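Local coordinates for protein nicotinate-nucleotide pyrophosphorylase (PDB 3L0G) that probably catalyses the conversion of quinolinate to nicotinate mononucleotide, with loss of a carboxyl group, in the biosynthesis of NAD, at residues K146-R151 and V253-G258; E171-N176 and N207-I212; R134-E139 and I276-I281; K243-V248 and A269-D274. All coordinates share one frame; numbering follows the deposited sequence.

Contact 1 of 4, residues K146-R151 and V253-G258; sequences KIRSTR and VLEVSG. With EDO (1,2-ethanediol), chain I; FMT (formic acid), chain J.
A single carboxylate oxygen, Glu255 OE2, takes two N-H groups of Arg148 across the strand that lies between them. NH2 of Arg148 stands 2.5 Å from OE2 of Glu255, a salt bridge so short that its exact length is doubtful; NE of Arg148 adds a weak second bond to OE2 at 3.1 Å with a bent N-H...O angle of 126°. The oxygen sits at the guanidinium edge, but the guanidinium and carboxylate planes are turned 70° apart, and both nitrogens therefore converge on one oxygen rather than pairing with two. Glu255 reaches over with an extended chain, CG anti to the backbone N, while the Arg148 chain bends at chi2 and chi3 to meet it nearly at right angles. The other oxygen, OE1, accepts a hydrogen bond from O2 of a bound ethanediol, probably from the crystallisation liquor, and lies doubtfully close to OG of Ser277, a residue with two conformers. Tyr275 adds a cation-pi contact to Arg148. Thus both ends of a buried ion pair have further partners. Further along, CG2 of Thr150 lies 4.5 Å from OG of Ser257, with ethanediol O1 3.7 Å from the same methyl. Arg151 points elsewhere: its NH2 donates a straight bond (171°) to O2 of a formate, 3.0 Å away, and its NH1 forms a salt bridge with Asp37 of the second subunit. Strands 146-148 and 253-257 flank strand 275-277 in the parallel sheet, and their polar side chains line the interior of an open alpha/beta barrel, the fold of quinolinate phosphoribosyltransferase C-terminal domains.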
loop_
_atom_site.group_PDB
_atom_site.type_symbol
_atom_site.label_atom_id
_atom_site.label_comp_id
_atom_site.label_asym_id
_atom_site.label_seq_id
_atom_site.Cartn_x
_atom_site.Cartn_y
_atom_site.Cartn_z
ATOM N N LYS C 146 22.386 12.416 -21.869
ATOM C CA LYS C 146 21.728 11.373 -21.066
ATOM C C LYS C 146 20.259 11.240 -21.473
ATOM O O LYS C 146 19.576 12.234 -21.721
ATOM C CB LYS C 146 21.841 11.697 -19.567
ATOM C CG LYS C 146 23.295 11.910 -19.061
ATOM C CD LYS C 146 24.088 10.621 -19.213
ATOM C CE LYS C 146 25.502 10.738 -18.713
ATOM N NZ LYS C 146 26.177 9.407 -18.790
ATOM N N ILE C 147 19.770 10.011 -21.552
ATOM C CA ILE C 147 18.352 9.751 -21.819
ATOM C C ILE C 147 17.577 9.856 -20.491
ATOM O O ILE C 147 17.991 9.257 -19.488
ATOM C CB ILE C 147 18.158 8.339 -22.439
ATOM C CG1 ILE C 147 18.918 8.221 -23.796
ATOM C CG2 ILE C 147 16.687 8.018 -22.581
ATOM C CD1 ILE C 147 18.614 9.369 -24.847
ATOM N N ARG C 148 16.486 10.640 -20.479
ATOM C CA ARG C 148 15.644 10.786 -19.286
ATOM C C ARG C 148 14.243 10.260 -19.447
ATOM O O ARG C 148 13.682 10.259 -20.554
ATOM C CB ARG C 148 15.564 12.222 -18.794
ATOM C CG ARG C 148 16.941 12.681 -18.301
ATOM C CD ARG C 148 16.989 13.445 -17.028
ATOM N NE ARG C 148 16.649 14.828 -17.218
ATOM C CZ ARG C 148 17.187 15.863 -16.570
ATOM N NH1 ARG C 148 18.156 15.722 -15.677
ATOM N NH2 ARG C 148 16.736 17.079 -16.844
ATOM N N SER C 149 13.697 9.776 -18.331
ATOM C CA SER C 149 12.309 9.390 -18.274
ATOM C C SER C 149 11.499 10.662 -18.101
ATOM O O SER C 149 12.064 11.754 -17.897
ATOM C CB SER C 149 12.041 8.414 -17.133
ATOM O OG SER C 149 12.429 8.972 -15.874
ATOM N N THR C 150 10.188 10.495 -18.228
ATOM C CA THR C 150 9.176 11.508 -18.007
ATOM C C THR C 150 8.174 11.016 -16.948
ATOM O O THR C 150 8.417 10.007 -16.310
ATOM C CB THR C 150 8.388 11.754 -19.286
ATOM O OG1 THR C 150 7.679 10.557 -19.632
ATOM C CG2 THR C 150 9.333 12.157 -20.473
ATOM N N ARG C 151 7.049 11.739 -16.791
ATOM C CA ARG C 151 5.944 11.337 -15.971
ATOM C C ARG C 151 4.821 10.641 -16.763
ATOM O O ARG C 151 3.768 10.309 -16.197
ATOM C CB ARG C 151 5.416 12.533 -15.142
ATOM C CG ARG C 151 6.372 12.869 -13.933
ATOM C CD ARG C 151 6.093 14.203 -13.270
ATOM N NE ARG C 151 4.684 14.362 -12.933
ATOM C CZ ARG C 151 3.806 15.128 -13.596
ATOM N NH1 ARG C 151 2.536 15.136 -13.229
ATOM N NH2 ARG C 151 4.180 15.911 -14.597
ATOM N N VAL C 253 21.000 24.454 -18.727
ATOM C CA VAL C 253 20.882 23.081 -19.159
ATOM C C VAL C 253 19.789 23.080 -20.249
ATOM O O VAL C 253 18.845 23.859 -20.170
ATOM C CB VAL C 253 20.542 22.151 -17.955
ATOM C CG1 VAL C 253 20.016 20.797 -18.424
ATOM C CG2 VAL C 253 21.807 21.991 -17.016
ATOM N N LEU C 254 19.955 22.263 -21.281
ATOM C CA LEU C 254 18.950 22.125 -22.361
ATOM C C LEU C 254 18.559 20.691 -22.525
ATOM O O LEU C 254 19.420 19.823 -22.738
ATOM C CB LEU C 254 19.509 22.596 -23.722
ATOM C CG LEU C 254 19.214 23.996 -24.226
ATOM C CD1 LEU C 254 19.847 24.216 -25.617
ATOM C CD2 LEU C 254 17.691 24.210 -24.251
ATOM N N GLU C 255 17.253 20.453 -22.519
ATOM C CA GLU C 255 16.705 19.117 -22.644
ATOM C C GLU C 255 15.708 19.147 -23.785
ATOM O O GLU C 255 14.925 20.087 -23.861
ATOM C CB GLU C 255 15.984 18.751 -21.354
ATOM C CG GLU C 255 15.218 17.478 -21.404
ATOM C CD GLU C 255 14.868 16.973 -20.010
ATOM O OE1 GLU C 255 13.759 16.448 -19.856
ATOM O OE2 GLU C 255 15.698 17.112 -19.084
ATOM N N VAL C 256 15.735 18.142 -24.649
ATOM C CA VAL C 256 14.717 17.984 -25.690
ATOM C C VAL C 256 13.760 16.933 -25.174
ATOM O O VAL C 256 14.198 15.864 -24.743
ATOM C CB VAL C 256 15.322 17.531 -27.044
ATOM C CG1 VAL C 256 14.215 17.179 -28.073
ATOM C CG2 VAL C 256 16.275 18.611 -27.621
ATOM N N SER C 257 12.466 17.244 -25.210
ATOM C CA SER C 257 11.434 16.330 -24.759
ATOM C C SER C 257 10.485 16.026 -25.897
ATOM O O SER C 257 10.109 16.915 -26.669
ATOM C CB SER C 257 10.633 16.926 -23.614
ATOM O OG SER C 257 10.099 15.883 -22.791
ATOM N N GLY C 258 10.131 14.749 -26.005
ATOM C CA GLY C 258 9.176 14.259 -26.994
ATOM C C GLY C 258 9.489 12.814 -27.321
ATOM O O GLY C 258 10.584 12.314 -26.985
HETATM C C1 EDO I . 10.998 16.231 -18.364
HETATM O O1 EDO I . 10.366 14.962 -18.256
HETATM C C2 EDO I . 12.043 16.404 -17.259
HETATM O O2 EDO I . 13.261 15.680 -17.523
HETATM C C FMT J . 8.038 15.556 -15.747
HETATM O O1 FMT J . 8.840 15.481 -14.807
HETATM O O2 FMT J . 6.984 16.203 -15.685
#

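Contact 2 of 4, residues E171-N176 and N207-I212. With FMT (formic acid), chain J.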
loop_
_atom_site.group_PDB
_atom_site.type_symbol
_atom_site.label_atom_id
_atom_site.label_comp_id
_atom_site.label_asym_id
_atom_site.label_seq_id
_atom_site.Cartn_x
_atom_site.Cartn_y
_atom_site.Cartn_z
ATOM N N GLU C 171 18.166 8.262 -16.935
ATOM C CA GLU C 171 18.182 9.062 -15.705
ATOM C C GLU C 171 16.804 9.667 -15.496
ATOM O O GLU C 171 15.880 9.451 -16.312
ATOM C CB GLU C 171 19.268 10.164 -15.795
ATOM C CG GLU C 171 20.690 9.660 -15.967
ATOM C CD GLU C 171 21.802 10.744 -15.748
ATOM O OE1 GLU C 171 21.516 11.959 -15.605
ATOM O OE2 GLU C 171 22.972 10.356 -15.762
ATOM N N SER C 172 16.649 10.397 -14.405
ATOM C CA SER C 172 15.367 11.047 -14.094
ATOM C C SER C 172 15.549 12.392 -13.408
ATOM O O SER C 172 16.204 12.457 -12.397
ATOM C CB SER C 172 14.567 10.178 -13.159
ATOM O OG SER C 172 13.342 10.798 -12.800
ATOM N N TYR C 173 14.922 13.438 -13.950
ATOM C CA TYR C 173 14.888 14.763 -13.300
ATOM C C TYR C 173 14.188 14.751 -11.956
ATOM O O TYR C 173 14.664 15.334 -10.981
ATOM C CB TYR C 173 14.206 15.780 -14.211
ATOM C CG TYR C 173 14.104 17.164 -13.599
ATOM C CD1 TYR C 173 15.239 17.862 -13.227
ATOM C CD2 TYR C 173 12.887 17.776 -13.417
ATOM C CE1 TYR C 173 15.135 19.147 -12.665
ATOM C CE2 TYR C 173 12.780 19.032 -12.850
ATOM C CZ TYR C 173 13.891 19.710 -12.463
ATOM O OH TYR C 173 13.768 20.982 -11.902
ATOM N N ARG C 174 13.039 14.093 -11.902
ATOM C CA ARG C 174 12.241 14.073 -10.705
ATOM C C ARG C 174 11.322 12.859 -10.728
ATOM O O ARG C 174 11.018 12.354 -11.780
ATOM C CB ARG C 174 11.419 15.360 -10.601
ATOM C CG ARG C 174 10.233 15.468 -11.579
ATOM C CD ARG C 174 9.617 16.891 -11.501
ATOM N NE ARG C 174 8.601 17.087 -12.527
ATOM C CZ ARG C 174 7.625 17.991 -12.485
ATOM N NH1 ARG C 174 7.515 18.830 -11.467
ATOM N NH2 ARG C 174 6.718 18.024 -13.455
ATOM N N ASP C 175 10.916 12.410 -9.553
ATOM C CA ASP C 175 10.053 11.260 -9.401
ATOM C C ASP C 175 8.603 11.636 -9.624
ATOM O O ASP C 175 7.848 10.865 -10.184
ATOM C CB ASP C 175 10.216 10.637 -8.019
ATOM C CG ASP C 175 11.532 9.878 -7.858
ATOM O OD1 ASP C 175 12.224 9.581 -8.830
ATOM O OD2 ASP C 175 11.866 9.567 -6.715
ATOM N N ASN C 176 8.208 12.822 -9.215
ATOM C CA ASN C 176 6.815 13.224 -9.287
ATOM C C ASN C 176 6.687 14.718 -9.042
ATOM O O ASN C 176 7.659 15.416 -9.162
ATOM C CB ASN C 176 5.987 12.403 -8.305
ATOM C CG ASN C 176 6.377 12.630 -6.872
ATOM O OD1 ASN C 176 7.096 13.598 -6.527
ATOM N ND2 ASN C 176 5.853 11.769 -5.996
ATOM N N ASN C 207 15.981 29.875 -3.806
ATOM C CA ASN C 207 17.037 28.972 -4.289
ATOM C C ASN C 207 16.550 27.560 -4.710
ATOM O O ASN C 207 17.244 26.570 -4.452
ATOM C CB ASN C 207 18.149 28.843 -3.236
ATOM N N GLU C 208 15.358 27.468 -5.313
ATOM C CA GLU C 208 14.917 26.221 -5.979
ATOM C C GLU C 208 15.480 26.199 -7.386
ATOM O O GLU C 208 15.481 27.220 -8.072
ATOM C CB GLU C 208 13.393 26.093 -6.098
ATOM C CG GLU C 208 12.707 25.272 -4.988
ATOM C CD GLU C 208 13.043 23.803 -4.971
ATOM O OE1 GLU C 208 13.274 23.214 -6.054
ATOM O OE2 GLU C 208 13.058 23.231 -3.853
ATOM N N TYR C 209 15.949 25.029 -7.799
ATOM C CA TYR C 209 16.390 24.808 -9.157
ATOM C C TYR C 209 15.171 24.967 -10.062
ATOM O O TYR C 209 14.120 24.350 -9.797
ATOM C CB TYR C 209 16.945 23.392 -9.264
ATOM C CG TYR C 209 17.591 23.025 -10.562
ATOM C CD1 TYR C 209 18.981 22.994 -10.687
ATOM C CD2 TYR C 209 16.826 22.621 -11.640
ATOM C CE1 TYR C 209 19.571 22.618 -11.869
ATOM C CE2 TYR C 209 17.399 22.238 -12.811
ATOM C CZ TYR C 209 18.771 22.243 -12.931
ATOM O OH TYR C 209 19.329 21.844 -14.105
ATOM N N ILE C 210 15.283 25.763 -11.119
ATOM C CA ILE C 210 14.091 26.025 -11.946
ATOM C C ILE C 210 14.266 25.502 -13.334
ATOM O O ILE C 210 15.161 25.960 -14.028
ATOM C CB ILE C 210 13.756 27.526 -12.035
ATOM C CG1 ILE C 210 13.606 28.124 -10.628
ATOM C CG2 ILE C 210 12.496 27.720 -12.857
ATOM C CD1 ILE C 210 13.019 29.540 -10.598
ATOM N N ALA C 211 13.403 24.547 -13.720
ATOM C CA ALA C 211 13.233 24.099 -15.119
ATOM C C ALA C 211 11.943 24.636 -15.715
ATOM O O ALA C 211 10.937 24.720 -15.024
ATOM C CB ALA C 211 13.212 22.585 -15.206
ATOM N N ILE C 212 11.958 24.970 -17.015
ATOM C CA ILE C 212 10.761 25.483 -17.686
ATOM C C ILE C 212 10.625 24.928 -19.105
ATOM O O ILE C 212 11.607 24.837 -19.838
ATOM C CB ILE C 212 10.746 27.017 -17.687
ATOM C CG1 ILE C 212 9.456 27.569 -18.347
ATOM C CG2 ILE C 212 12.006 27.561 -18.358
ATOM C CD1 ILE C 212 9.213 29.116 -18.102
HETATM C C FMT J . 8.038 15.556 -15.747
HETATM O O1 FMT J . 8.840 15.481 -14.807
HETATM O O2 FMT J . 6.984 16.203 -15.685
#
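The loop that enters barrel strand 181-183 packs through Tyr173 against Tyr209 and Ala211, at the start of strand 210-214. The phenol end does the touching: OH of Tyr173 lies 3.5 Å from CD2 of Tyr209, which sits in the plane of the Tyr173 ring at its edge. Beside it, CE1 of Tyr173 is 3.8 Å from CE2 of Tyr209, the two side chains crossing at a slant without stacking. The methyl of Ala211, CB, comes within 3.7 Å of the same hydroxyl oxygen. Having CG anti to the backbone N (chi1 179°) carries the Tyr173 ring toward strand 210-214; Met230, on the next strand 230-234, also touches it. Its hydroxyl is hydrogen-bonded to the carbonyl of Val181. The next residue, Arg174, serves a bound formate in paired fashion: NE to O1 at 2.8 Å (175°) and NH2 to O2 at 2.9 Å (176°), with Arg151 and Lys184 as further donors. Toward Tyr209 and Ala211, then, Tyr173 makes van der Waals contact alone, while the basic groups around the formate are consistent with a pocket for a carboxylate of quinolinate, as in relatives.

Contact 3 of 4, residues R134-E139 and I276-I281. With EDO (1,2-ethanediol), chain I.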
loop_
_atom_site.group_PDB
_atom_site.type_symbol
_atom_site.label_atom_id
_atom_site.label_comp_id
_atom_site.label_asym_id
_atom_site.label_seq_id
_atom_site.Cartn_x
_atom_site.Cartn_y
_atom_site.Cartn_z
ATOM N N ARG C 134 17.916 1.208 -23.127
ATOM C CA ARG C 134 19.278 0.851 -23.491
ATOM C C ARG C 134 19.505 1.105 -24.974
ATOM O O ARG C 134 20.543 1.643 -25.383
ATOM C CB ARG C 134 19.560 -0.602 -23.091
ATOM C CG ARG C 134 20.934 -1.157 -23.485
ATOM C CD ARG C 134 22.113 -0.226 -23.226
ATOM N NE ARG C 134 22.275 0.200 -21.833
ATOM C CZ ARG C 134 23.339 0.886 -21.382
ATOM N NH1 ARG C 134 24.347 1.193 -22.197
ATOM N NH2 ARG C 134 23.428 1.249 -20.102
ATOM N N GLN C 135 18.514 0.786 -25.785
ATOM C CA GLN C 135 18.606 1.072 -27.199
ATOM C C GLN C 135 18.869 2.558 -27.467
ATOM O O GLN C 135 19.777 2.865 -28.218
ATOM C CB GLN C 135 17.356 0.584 -27.931
ATOM C CG GLN C 135 17.508 0.564 -29.415
ATOM C CD GLN C 135 16.277 -0.016 -30.157
ATOM O OE1 GLN C 135 16.282 -0.088 -31.386
ATOM N NE2 GLN C 135 15.257 -0.445 -29.419
ATOM N N PHE C 136 18.081 3.460 -26.844
ATOM C CA PHE C 136 18.266 4.896 -27.020
ATOM C C PHE C 136 19.582 5.352 -26.452
ATOM O O PHE C 136 20.254 6.164 -27.058
ATOM C CB PHE C 136 17.120 5.739 -26.408
ATOM C CG PHE C 136 15.882 5.776 -27.260
ATOM C CD1 PHE C 136 15.716 6.763 -28.223
ATOM C CD2 PHE C 136 14.892 4.847 -27.093
ATOM C CE1 PHE C 136 14.604 6.802 -29.004
ATOM C CE2 PHE C 136 13.765 4.861 -27.883
ATOM C CZ PHE C 136 13.614 5.841 -28.852
ATOM N N VAL C 137 19.967 4.813 -25.306
ATOM C CA VAL C 137 21.267 5.139 -24.709
ATOM C C VAL C 137 22.438 4.777 -25.657
ATOM O O VAL C 137 23.322 5.582 -25.900
ATOM C CB VAL C 137 21.385 4.463 -23.318
ATOM C CG1 VAL C 137 22.763 4.688 -22.685
ATOM C CG2 VAL C 137 20.268 4.990 -22.399
ATOM N N ASP C 138 22.435 3.570 -26.198
ATOM C CA ASP C 138 23.496 3.153 -27.124
ATOM C C ASP C 138 23.643 4.026 -28.364
ATOM O O ASP C 138 24.721 4.241 -28.834
ATOM C CB ASP C 138 23.288 1.683 -27.534
ATOM C CG ASP C 138 23.647 0.725 -26.414
ATOM O OD1 ASP C 138 24.288 1.146 -25.426
ATOM O OD2 ASP C 138 23.312 -0.451 -26.504
ATOM N N GLU C 139 22.536 4.535 -28.863
ATOM C CA GLU C 139 22.477 5.251 -30.104
ATOM C C GLU C 139 22.944 6.683 -29.942
ATOM O O GLU C 139 23.299 7.321 -30.938
ATOM C CB GLU C 139 21.033 5.162 -30.645
ATOM C CG GLU C 139 20.710 5.868 -31.945
ATOM C CD GLU C 139 21.563 5.402 -33.105
ATOM O OE1 GLU C 139 22.176 4.308 -33.045
ATOM O OE2 GLU C 139 21.613 6.159 -34.069
ATOM N N ILE C 276 17.902 14.168 -23.367
ATOM C CA ILE C 276 16.689 13.918 -24.145
ATOM C C ILE C 276 15.721 13.069 -23.306
ATOM O O ILE C 276 16.046 11.930 -22.916
ATOM C CB ILE C 276 16.994 13.255 -25.504
ATOM C CG1 ILE C 276 17.902 14.177 -26.340
ATOM C CG2 ILE C 276 15.675 12.958 -26.284
ATOM C CD1 ILE C 276 18.652 13.447 -27.465
ATOM N N SER C 277 14.542 13.649 -23.048
ATOM C CA SER C 277 13.432 13.032 -22.320
ATOM C C SER C 277 12.487 12.364 -23.308
ATOM O O SER C 277 12.056 13.022 -24.237
ATOM C CB SER C 277 12.625 14.109 -21.588
ATOM O OG SER C 277 13.038 14.251 -20.255
ATOM N N ILE C 278 12.122 11.100 -23.090
ATOM C CA ILE C 278 11.345 10.351 -24.062
ATOM C C ILE C 278 10.151 9.663 -23.381
ATOM O O ILE C 278 10.339 8.782 -22.565
ATOM C CB ILE C 278 12.212 9.280 -24.775
ATOM C CG1 ILE C 278 13.462 9.909 -25.375
ATOM C CG2 ILE C 278 11.402 8.602 -25.874
ATOM C CD1 ILE C 278 14.416 8.892 -25.964
ATOM N N GLY C 279 8.935 10.090 -23.728
ATOM C CA GLY C 279 7.700 9.543 -23.151
ATOM C C GLY C 279 7.510 8.091 -23.535
ATOM O O GLY C 279 7.106 7.281 -22.712
ATOM N N CYS C 280 7.866 7.743 -24.763
ATOM C CA CYS C 280 7.592 6.425 -25.316
ATOM C C CYS C 280 8.575 5.308 -24.838
ATOM O O CYS C 280 8.516 4.194 -25.319
ATOM C CB CYS C 280 7.522 6.539 -26.858
ATOM S SG CYS C 280 6.075 7.533 -27.519
ATOM N N ILE C 281 9.487 5.602 -23.893
ATOM C CA ILE C 281 10.252 4.513 -23.233
ATOM C C ILE C 281 9.566 3.950 -21.972
ATOM O O ILE C 281 9.981 2.908 -21.462
ATOM C CB ILE C 281 11.716 4.849 -22.938
ATOM C CG1 ILE C 281 11.867 6.091 -22.043
ATOM C CG2 ILE C 281 12.466 5.038 -24.255
ATOM C CD1 ILE C 281 13.333 6.395 -21.648
HETATM C C1 EDO I . 10.998 16.231 -18.364
HETATM O O1 EDO I . 10.366 14.962 -18.256
HETATM C C2 EDO I . 12.043 16.404 -17.259
HETATM O O2 EDO I . 13.261 15.680 -17.523
#
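CD1 of Ile278 rests on one face of the Phe136 ring, 3.7 Å from the centroid and 26° off the ring normal, a CH-pi contact. The methyl is displaced toward the rim, and its closest ring atom is CD1 of Phe136 at 3.4 Å. On the CD2 side of the ring, CG2 of Ile281 approaches obliquely, 3.7 Å from CD2 of Phe136. Both isoleucines cross the phenyl group at a slant and use a methyl end. In Ile281, CG1 lies between the backbone N and the carbonyl carbon (chi1 58°), which turns the CG2 branch toward the ring. All three residues are buried and no hydrogen bond joins the two segments. Ile147 and Val265 complete the surroundings of Phe136, while Ile132 and Thr133 of the same helix touch Ile281. Phe136 thus fastens helix 116-139 to the outer side of the alpha/beta barrel, against the end of strand 275-277, the last of the barrel sheet along the chain, and the loop that leaves it. The strand end and loop are held by backbone hydrogen bonds, Ser277 with Val256 and Gly258, Ile278 with Arg148, and by the disulfide between Cys280 and Cys259. Ser277 points to the barrel interior, where its OG takes a weak hydrogen bond from ethanediol O1 (3.4 Å). On the helix, NH1 of Arg134 meets OD1 of Asp138 one turn on, a 3.2 Å salt bridge on the syn side of the carboxylate, with CG1 of Val137 over a face of the guanidinium.

Contact 4 of 4, residues K243-V248 and A269-D274; sequences KAVDIV and ALTGVD
Val245, on helix 238-248, and Gly272 bring their CA atoms within 6.6 Å, the glycine being the first residue past helix 262-269 to leave helical angles, with a positive phi of 104° at the close of a type I turn from Ala269. With no side chain at Gly272, the helix can come close to the turn, and Val245 makes every contact from the helix side. Its CG1, anti to the backbone N (chi1 170°), meets the carbonyl O of Thr271 at 3.5 Å. The second branch, CG2, lies 3.7 Å from CG1 of Val273, the two valines crossing at about a right angle; it also passes 4.2 Å from OG1 of Thr271. These are van der Waals contacts, and the hydroxyl of Thr271 is hydrogen-bonded back to the carbonyl of Ile268 in the preceding helix. The contact borders a beta-alpha-beta crossover: strand 253-257, helix 262-269 and parallel strand 275-277, with helix 238-248 beside it. The turn leads from helix 262-269 into strand 275-277. Val245 and Val273 therefore pack in the layer between helices and sheet, Val245 also against Leu254 and Val273 against Val256 and Ile241. Thr271 lies over Ile238, Ile241 and Lys242 on the same helix as Val245. Just beyond the turn, Asp274 uses one carboxylate oxygen for a salt bridge with Lys144 and the other to accept a hydrogen bond from the backbone N-H of Leu254.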
loop_
_atom_site.group_PDB
_atom_site.type_symbol
_atom_site.label_atom_id
_atom_site.label_comp_id
_atom_site.label_asym_id
_atom_site.label_seq_id
_atom_site.Cartn_x
_atom_site.Cartn_y
_atom_site.Cartn_z
ATOM N N LYS C 243 18.990 26.235 -33.139
ATOM C CA LYS C 243 18.975 27.667 -32.817
ATOM C C LYS C 243 18.998 27.893 -31.318
ATOM O O LYS C 243 19.623 28.839 -30.848
ATOM C CB LYS C 243 17.756 28.343 -33.442
ATOM C CG LYS C 243 17.585 29.802 -33.151
ATOM C CD LYS C 243 18.447 30.613 -34.066
ATOM C CE LYS C 243 18.588 32.074 -33.603
ATOM N NZ LYS C 243 19.290 32.849 -34.657
ATOM N N ALA C 244 18.286 27.046 -30.568
ATOM C CA ALA C 244 18.215 27.191 -29.127
ATOM C C ALA C 244 19.581 26.969 -28.503
ATOM O O ALA C 244 20.013 27.759 -27.686
ATOM C CB ALA C 244 17.186 26.221 -28.526
ATOM N N VAL C 245 20.263 25.900 -28.906
ATOM C CA VAL C 245 21.587 25.582 -28.381
ATOM C C VAL C 245 22.496 26.797 -28.551
ATOM O O VAL C 245 23.215 27.177 -27.626
ATOM C CB VAL C 245 22.217 24.355 -29.080
ATOM C CG1 VAL C 245 23.684 24.191 -28.698
ATOM C CG2 VAL C 245 21.439 23.072 -28.752
ATOM N N ASP C 246 22.434 27.422 -29.721
ATOM C CA ASP C 246 23.262 28.585 -30.003
ATOM C C ASP C 246 22.950 29.766 -29.084
ATOM O O ASP C 246 23.845 30.403 -28.529
ATOM C CB ASP C 246 23.053 29.018 -31.442
ATOM C CG ASP C 246 23.982 30.108 -31.832
ATOM O OD1 ASP C 246 25.191 29.826 -31.920
ATOM O OD2 ASP C 246 23.497 31.237 -32.022
ATOM N N ILE C 247 21.665 30.076 -28.939
ATOM C CA ILE C 247 21.219 31.212 -28.122
ATOM C C ILE C 247 21.544 30.965 -26.661
ATOM O O ILE C 247 21.951 31.846 -25.955
ATOM C CB ILE C 247 19.682 31.446 -28.219
ATOM C CG1 ILE C 247 19.292 31.927 -29.619
ATOM C CG2 ILE C 247 19.232 32.480 -27.180
ATOM C CD1 ILE C 247 17.795 31.924 -29.883
ATOM N N VAL C 248 21.322 29.728 -26.212
ATOM C CA VAL C 248 21.555 29.397 -24.794
ATOM C C VAL C 248 23.059 29.492 -24.469
ATOM O O VAL C 248 23.443 29.952 -23.392
ATOM C CB VAL C 248 21.000 27.996 -24.418
ATOM C CG1 VAL C 248 21.492 27.578 -23.029
ATOM C CG2 VAL C 248 19.448 27.965 -24.498
ATOM N N ALA C 269 20.949 14.375 -30.578
ATOM C CA ALA C 269 22.039 14.372 -29.598
ATOM C C ALA C 269 23.238 15.208 -30.054
ATOM O O ALA C 269 23.876 15.841 -29.239
ATOM C CB ALA C 269 22.470 12.951 -29.240
ATOM N N LEU C 270 23.527 15.207 -31.353
ATOM C CA LEU C 270 24.696 15.921 -31.892
ATOM C C LEU C 270 24.528 17.447 -31.953
ATOM O O LEU C 270 25.490 18.138 -32.255
ATOM C CB LEU C 270 25.055 15.408 -33.293
ATOM C CG LEU C 270 25.446 13.937 -33.425
ATOM C CD1 LEU C 270 25.443 13.555 -34.910
ATOM C CD2 LEU C 270 26.798 13.666 -32.767
ATOM N N THR C 271 23.315 17.958 -31.708
ATOM C CA THR C 271 23.071 19.401 -31.661
ATOM C C THR C 271 23.789 20.036 -30.462
ATOM O O THR C 271 24.121 21.213 -30.505
ATOM C CB THR C 271 21.557 19.756 -31.562
ATOM O OG1 THR C 271 21.021 19.254 -30.334
ATOM C CG2 THR C 271 20.766 19.199 -32.740
ATOM N N GLY C 272 24.043 19.256 -29.405
ATOM C CA GLY C 272 24.732 19.772 -28.193
ATOM C C GLY C 272 23.817 20.029 -26.981
ATOM O O GLY C 272 24.193 20.738 -26.026
ATOM N N VAL C 273 22.619 19.453 -27.016
ATOM C CA VAL C 273 21.731 19.470 -25.860
ATOM C C VAL C 273 22.321 18.537 -24.772
ATOM O O VAL C 273 23.204 17.735 -25.062
ATOM C CB VAL C 273 20.289 19.091 -26.283
ATOM C CG1 VAL C 273 19.716 20.181 -27.223
ATOM C CG2 VAL C 273 20.220 17.694 -26.933
ATOM N N ASP C 274 21.866 18.666 -23.538
ATOM C CA ASP C 274 22.368 17.852 -22.415
ATOM C C ASP C 274 21.566 16.579 -22.161
ATOM O O ASP C 274 22.123 15.537 -21.802
ATOM C CB ASP C 274 22.360 18.682 -21.130
ATOM C CG ASP C 274 23.195 19.956 -21.260
ATOM O OD1 ASP C 274 24.411 19.839 -21.449
ATOM O OD2 ASP C 274 22.631 21.071 -21.214
#

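How the contacts relate
From the N terminus, 134-139 opens contact 3, which closes last, at 276-281, so its loop encloses all the others. Contact 1 opens at 146-151 and closes at 253-258; within that span contact 2 joins 171-176 to 207-212. Contact 4, from 243-248 to 269-274, starts before contact 1 closes and ends after it, so these two cross, and contact 4 follows contact 2 in series. Contacts 1, 2 and 3 reach the same parallel sheet: contacts 1 and 2 meet through backbone bonds of Ile147 and Ser149 with Glu171. Contact 3 ties helix 116-139 to the end of strand 275-277, and contact 4 ties helix 238-248 to the turn leading into that strand.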